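Local structure of beta-galactoside alpha-2,6-sialyltransferase (Photobacterium sp., 2Z4T) at residues A[34-38]-A[190-194]. The protein probably transfers sialic acid from a CMP-linked donor to beta-galactosides such as lactose, forming an alpha-2,6 linkage. Coordinates in Å, arbitrary orientation, origin at the centre of the assembly. Where two conformers were deposited one is given. Residues are numbered along the deposited sequence.
Sequences IIDEE and TKHRL
Residues 34-38 leave strand 26-35 through a type II beta turn from Ile35 to Glu38. Glu37 takes the positive phi of the third position (75/3). Glu38 N donates to Ile35 O at 2.9 Å, and Ile35 N donates to Glu38 OE1 at 3.1 Å. Lys191 is the first residue to leave the helical conformation after helix 178-190, and the chain then runs extended from Arg193 into strand 194-201. The turn faces this connection with Asp36 nearest His192, their CA atoms 7.5 Å apart.

The main polar link is a bidentate salt bridge. Arg193 NE donates to Asp36 OD1 and Arg193 NH2 to Asp36 OD2, each at 2.9 Å. Arg193 starts p and then extends (t, t), which brings the guanidinium edge to the carboxylate of Asp36, whose chi1 is m. Asp36 OD1 also accepts from Leu84 N, and Arg193 NH1 forms a salt bridge with Asp87.

One water bridges the carboxylate of Glu37 and the backbone of His192: it donates to Glu37 OE1 (2.7 Å) and accepts from His192 N (2.9 Å).

The apolar part is small. Ile35 CD1 meets Lys191 CE at 3.9 Å.

This surface contact is an interdomain one. It ties the immunoglobulin-like beta-sandwich to the first Rossmann-like half of the GT-B fold, away from the active site. Strand 103-122 passes beside it, touching Asp36 through Val112 and Arg193 through Ala114.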
# COMPACT_ATOMS: atom_id res chain seq x y z
N ILE A 34 21.02 -11.06 -9.32
CA ILE A 34 22.31 -11.39 -8.68
C ILE A 34 22.84 -10.28 -7.81
O ILE A 34 23.14 -9.19 -8.27
CB ILE A 34 23.27 -12.53 -9.19
CG1 ILE A 34 24.62 -12.00 -9.70
CG2 ILE A 34 22.54 -13.56 -10.04
CD1 ILE A 34 25.68 -13.06 -9.80
N ILE A 35 22.82 -10.58 -6.52
CA ILE A 35 23.33 -9.68 -5.50
C ILE A 35 24.68 -10.14 -4.99
O ILE A 35 25.04 -11.30 -5.15
CB ILE A 35 22.36 -9.55 -4.32
CG1 ILE A 35 22.21 -10.89 -3.59
CG2 ILE A 35 21.03 -9.04 -4.80
CD1 ILE A 35 21.55 -10.80 -2.22
N ASP A 36 25.41 -9.21 -4.36
CA ASP A 36 26.72 -9.49 -3.78
C ASP A 36 26.69 -10.79 -3.00
O ASP A 36 25.79 -11.01 -2.18
CB ASP A 36 27.15 -8.34 -2.87
CG ASP A 36 27.35 -7.02 -3.62
OD1 ASP A 36 28.17 -6.19 -3.17
OD2 ASP A 36 26.68 -6.81 -4.67
N GLU A 37 27.66 -11.66 -3.26
CA GLU A 37 27.88 -12.93 -2.50
C GLU A 37 26.87 -14.01 -2.83
O GLU A 37 26.90 -15.08 -2.23
CB GLU A 37 27.96 -12.71 -0.98
CG GLU A 37 28.72 -11.46 -0.62
CD GLU A 37 29.26 -11.45 0.77
OE1 GLU A 37 28.71 -10.72 1.62
OE2 GLU A 37 30.25 -12.16 1.02
N GLU A 38 25.98 -13.73 -3.77
CA GLU A 38 25.03 -14.74 -4.19
C GLU A 38 25.78 -15.82 -4.97
O GLU A 38 26.65 -15.53 -5.81
CB GLU A 38 23.90 -14.14 -5.03
CG GLU A 38 22.82 -15.16 -5.41
CD GLU A 38 21.66 -14.55 -6.17
OE1 GLU A 38 21.45 -13.31 -6.07
OE2 GLU A 38 20.95 -15.31 -6.88
N THR A 190 24.57 -8.84 7.98
CA THR A 190 24.88 -10.00 7.16
C THR A 190 25.20 -9.63 5.71
O THR A 190 25.95 -10.32 5.05
CB THR A 190 23.68 -11.00 7.28
OG1 THR A 190 23.92 -11.85 8.41
CG2 THR A 190 23.43 -11.84 6.03
N LYS A 191 24.64 -8.53 5.23
CA LYS A 191 24.87 -8.10 3.86
C LYS A 191 26.01 -7.08 3.80
O LYS A 191 26.11 -6.18 4.65
CB LYS A 191 23.58 -7.52 3.28
CG LYS A 191 22.46 -8.56 3.16
CD LYS A 191 22.94 -9.73 2.33
CE LYS A 191 21.79 -10.49 1.70
NZ LYS A 191 21.12 -11.31 2.72
N HIS A 192 26.87 -7.20 2.80
CA HIS A 192 27.99 -6.28 2.88
C HIS A 192 27.70 -4.84 2.53
O HIS A 192 28.30 -3.96 3.17
CB HIS A 192 29.34 -6.87 2.44
CG HIS A 192 29.94 -7.72 3.52
ND1 HIS A 192 30.98 -7.28 4.31
CD2 HIS A 192 29.57 -8.92 4.01
CE1 HIS A 192 31.26 -8.20 5.21
NE2 HIS A 192 30.42 -9.21 5.05
N ARG A 193 26.77 -4.58 1.62
CA ARG A 193 26.17 -3.26 1.44
C ARG A 193 24.67 -3.56 1.31
O ARG A 193 24.31 -4.64 0.84
CB ARG A 193 26.71 -2.54 0.19
CG ARG A 193 26.49 -3.32 -1.11
CD ARG A 193 26.99 -2.61 -2.35
NE ARG A 193 26.96 -3.53 -3.50
CZ ARG A 193 26.74 -3.15 -4.76
NH1 ARG A 193 26.50 -1.87 -5.06
NH2 ARG A 193 26.73 -4.06 -5.73
N LEU A 194 23.81 -2.64 1.75
CA LEU A 194 22.36 -2.87 1.77
C LEU A 194 21.60 -1.59 1.45
O LEU A 194 21.77 -0.57 2.14
CB LEU A 194 21.90 -3.45 3.12
CG LEU A 194 20.44 -3.93 3.19
CD1 LEU A 194 20.18 -5.17 2.27
CD2 LEU A 194 19.99 -4.21 4.63
O HOH W 1 26.58 -9.31 0.79